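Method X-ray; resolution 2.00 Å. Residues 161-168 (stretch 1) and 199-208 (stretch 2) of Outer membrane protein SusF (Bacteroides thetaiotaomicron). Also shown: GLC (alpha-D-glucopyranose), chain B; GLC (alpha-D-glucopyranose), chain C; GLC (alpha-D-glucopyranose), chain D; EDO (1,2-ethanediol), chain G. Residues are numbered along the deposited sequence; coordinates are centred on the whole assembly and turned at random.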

# COMPACT_ATOMS: atom_id res chain seq x y z
N GLY A 161 -6.55 28.40 3.06
CA GLY A 161 -6.18 29.78 3.40
C GLY A 161 -4.82 29.82 4.09
O GLY A 161 -4.55 29.03 4.99
N TRP A 162 -3.94 30.68 3.62
CA TRP A 162 -2.58 30.70 4.11
C TRP A 162 -2.47 31.49 5.44
O TRP A 162 -1.83 32.50 5.50
CB TRP A 162 -1.64 31.28 3.04
CG TRP A 162 -1.57 30.43 1.78
CD1 TRP A 162 -2.36 30.53 0.67
CD2 TRP A 162 -0.64 29.36 1.51
NE1 TRP A 162 -2.01 29.56 -0.26
CE2 TRP A 162 -0.93 28.87 0.22
CE3 TRP A 162 0.42 28.78 2.23
CZ2 TRP A 162 -0.16 27.85 -0.39
CZ3 TRP A 162 1.12 27.72 1.65
CH2 TRP A 162 0.83 27.27 0.37
N ASP A 163 -3.07 30.96 6.52
CA ASP A 163 -2.91 31.59 7.84
C ASP A 163 -3.07 30.62 9.03
O ASP A 163 -3.46 29.46 8.87
CB ASP A 163 -3.83 32.78 7.97
CG ASP A 163 -5.30 32.40 7.81
OD1 ASP A 163 -5.80 31.54 8.58
OD2 ASP A 163 -5.94 32.91 6.87
N GLY A 164 -2.57 31.02 10.18
CA GLY A 164 -2.55 30.14 11.33
C GLY A 164 -3.92 29.60 11.68
O GLY A 164 -4.08 28.40 11.95
N ASN A 165 -4.94 30.47 11.68
CA ASN A 165 -6.30 30.05 12.09
C ASN A 165 -6.87 28.98 11.20
O ASN A 165 -7.70 28.21 11.65
CB ASN A 165 -7.28 31.24 12.15
CG ASN A 165 -6.95 32.24 13.26
OD1 ASN A 165 -6.38 31.87 14.30
ND2 ASN A 165 -7.23 33.52 13.00
N SER A 166 -6.48 28.95 9.93
CA SER A 166 -7.05 27.97 8.97
C SER A 166 -6.26 26.65 8.90
O SER A 166 -6.67 25.72 8.19
CB SER A 166 -7.14 28.57 7.57
OG SER A 166 -7.66 29.88 7.63
N ALA A 167 -5.10 26.61 9.56
CA ALA A 167 -4.21 25.42 9.45
C ALA A 167 -4.92 24.16 9.92
O ALA A 167 -5.69 24.21 10.82
CB ALA A 167 -2.93 25.64 10.23
N GLN A 168 -4.79 23.08 9.17
CA GLN A 168 -5.46 21.85 9.53
C GLN A 168 -4.48 20.82 10.09
O GLN A 168 -3.45 20.54 9.47
CB GLN A 168 -6.17 21.27 8.32
CG GLN A 168 -7.44 22.09 7.96
CD GLN A 168 -8.17 21.51 6.75
OE1 GLN A 168 -8.12 20.31 6.50
NE2 GLN A 168 -8.93 22.37 6.05
N ALA A 199 5.85 26.26 14.50
CA ALA A 199 5.92 27.36 13.50
C ALA A 199 4.67 28.28 13.54
O ALA A 199 4.60 29.29 12.82
CB ALA A 199 6.11 26.80 12.11
N ILE A 200 3.65 27.85 14.26
CA ILE A 200 2.32 28.47 14.14
C ILE A 200 1.88 29.02 15.49
O ILE A 200 1.77 28.27 16.45
CB ILE A 200 1.28 27.46 13.65
CG1 ILE A 200 1.64 27.01 12.22
CG2 ILE A 200 -0.16 28.07 13.66
CD1 ILE A 200 0.62 26.12 11.64
N ASN A 201 1.77 30.34 15.59
CA ASN A 201 1.40 30.97 16.86
C ASN A 201 0.17 31.87 16.68
O ASN A 201 0.26 32.88 16.00
CB ASN A 201 2.58 31.78 17.40
CG ASN A 201 3.79 30.89 17.75
OD1 ASN A 201 3.72 30.08 18.66
ND2 ASN A 201 4.81 30.91 16.90
N GLY A 202 -0.99 31.42 17.16
CA GLY A 202 -2.25 32.07 16.80
C GLY A 202 -2.48 32.04 15.30
O GLY A 202 -2.36 30.99 14.67
N ASN A 203 -2.78 33.19 14.71
CA ASN A 203 -2.96 33.27 13.27
C ASN A 203 -1.63 33.36 12.52
O ASN A 203 -1.62 33.33 11.29
CB ASN A 203 -3.84 34.47 12.89
CG ASN A 203 -4.41 34.34 11.50
OD1 ASN A 203 -4.89 33.29 11.11
ND2 ASN A 203 -4.26 35.38 10.71
N ASP A 204 -0.54 33.59 13.25
CA ASP A 204 0.75 33.87 12.60
C ASP A 204 1.51 32.57 12.26
O ASP A 204 1.51 31.60 13.06
CB ASP A 204 1.61 34.78 13.48
CG ASP A 204 3.05 35.00 12.91
OD1 ASP A 204 3.18 35.74 11.91
OD2 ASP A 204 4.04 34.42 13.46
N ILE A 205 2.11 32.54 11.06
CA ILE A 205 2.91 31.40 10.62
C ILE A 205 4.33 31.91 10.32
O ILE A 205 4.50 32.96 9.69
CB ILE A 205 2.33 30.81 9.34
CG1 ILE A 205 0.90 30.35 9.57
CG2 ILE A 205 3.24 29.66 8.80
CD1 ILE A 205 0.21 29.74 8.31
N ASP A 206 5.33 31.22 10.87
CA ASP A 206 6.72 31.55 10.56
C ASP A 206 7.11 30.83 9.28
O ASP A 206 7.33 29.61 9.26
CB ASP A 206 7.64 31.12 11.71
CG ASP A 206 9.07 31.54 11.49
OD1 ASP A 206 9.45 31.87 10.33
OD2 ASP A 206 9.79 31.64 12.50
N TRP A 207 7.01 31.57 8.18
CA TRP A 207 7.24 30.99 6.86
C TRP A 207 8.62 30.36 6.70
O TRP A 207 8.79 29.50 5.87
CB TRP A 207 7.03 32.05 5.76
CG TRP A 207 5.66 32.67 5.84
CD1 TRP A 207 5.36 33.96 6.16
CD2 TRP A 207 4.42 31.99 5.68
NE1 TRP A 207 3.99 34.15 6.13
CE2 TRP A 207 3.39 32.95 5.83
CE3 TRP A 207 4.07 30.68 5.32
CZ2 TRP A 207 2.04 32.64 5.65
CZ3 TRP A 207 2.74 30.37 5.12
CH2 TRP A 207 1.73 31.34 5.34
N THR A 208 9.62 30.89 7.42
CA THR A 208 10.95 30.28 7.36
C THR A 208 10.97 28.84 7.90
O THR A 208 11.93 28.12 7.71
CB THR A 208 12.03 31.12 8.09
OG1 THR A 208 11.77 31.09 9.50
CG2 THR A 208 12.03 32.56 7.60
C1 GLC B . 3.53 31.90 1.84
C2 GLC B . 4.11 30.53 1.49
C3 GLC B . 4.17 30.38 -0.03
C4 GLC B . 2.78 30.56 -0.61
C5 GLC B . 2.19 31.89 -0.16
C6 GLC B . 0.74 31.95 -0.60
O2 GLC B . 5.45 30.45 2.00
O3 GLC B . 4.64 29.07 -0.32
O4 GLC B . 2.82 30.51 -2.02
O5 GLC B . 2.21 32.01 1.30
O6 GLC B . 0.25 33.24 -0.32
C1 GLC C . 6.40 36.35 2.33
C2 GLC C . 7.12 35.03 2.58
C3 GLC C . 6.42 33.95 1.81
C4 GLC C . 4.94 33.86 2.16
C5 GLC C . 4.27 35.23 2.08
C6 GLC C . 2.88 35.16 2.74
O2 GLC C . 8.45 35.12 2.08
O3 GLC C . 7.00 32.69 2.09
O4 GLC C . 4.35 32.90 1.24
O5 GLC C . 5.04 36.21 2.81
O6 GLC C . 2.07 36.21 2.23
C1 GLC D . 2.43 29.25 -2.50
C2 GLC D . 3.34 28.82 -3.61
C3 GLC D . 3.27 29.80 -4.77
C4 GLC D . 1.83 30.11 -5.15
C5 GLC D . 0.91 30.09 -4.17
C6 GLC D . -0.51 30.39 -4.54
O2 GLC D . 4.69 28.77 -3.11
O3 GLC D . 4.01 29.26 -5.85
O4 GLC D . 1.61 31.19 -6.10
O5 GLC D . 1.11 29.30 -2.96
O6 GLC D . -1.10 29.15 -4.96
C1 EDO G . 0.74 34.50 8.33
O1 EDO G . 1.70 34.68 9.38
C2 EDO G . -0.66 34.32 8.88
O2 EDO G . -1.31 35.59 9.07

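A tight turn exposes peptide groups that its own hairpin cannot satisfy, and a neighbouring loop can bond to them if its backbone comes close enough. SusF offers a compact example. Residues Asn 201 to Asp 204 form a type II' turn, closed by Asp 204 N to Asn 201 O (3.0 Å) and Asn 201 N to Asp 204 O (2.8 Å). Gly 202, at positive phi, suits such a turn.

The Asn 203 carbonyl lies outside this pairing and accepts from the other stretch: Gly 164 N donates to Asn 203 O at 2.7 Å, although the position of that oxygen is less certain. The next amide follows suit, Asn 165 N reaching Asn 203 OD1 at 2.9 Å and 165°. One asparagine thus receives two successive amides, one through its main chain and one through its side chain. Asn 165 ND2 also lies 3.0 Å from Asn 203 OD1, but the angle is too poor for a bond.

Such proximity depends on Gly 164. Its CA sits 3.5 Å from Gly 202 O in a CA-H...O contact, and a CB here would fall 2.2 Å from that same oxygen.

Asp 163 OD1 approaches Asn 203 OD1 to 3.2 Å, yet both are acceptors. Asp 163 OD1 is instead satisfied within its own stretch, accepting from Ser 166 OG at 2.7 Å and Ser 166 N at 3.0 Å.

Apolar contacts flank the polar centre. Ala 167 CB meets Ile 200 CD1 at 3.8 Å, while Ile 205 CD1 packs 3.5 Å from Asp 163 C. Ile 205 N, facing no acceptor in the loop, donates to ethanediol O1 at 2.8 Å. Beyond it, Trp 162 CE3 and Trp 207 CZ3 touch at 4.0 Å, and each indole offers a face to the chain B glucose, whose aliphatic C-H groups suit aromatic surfaces.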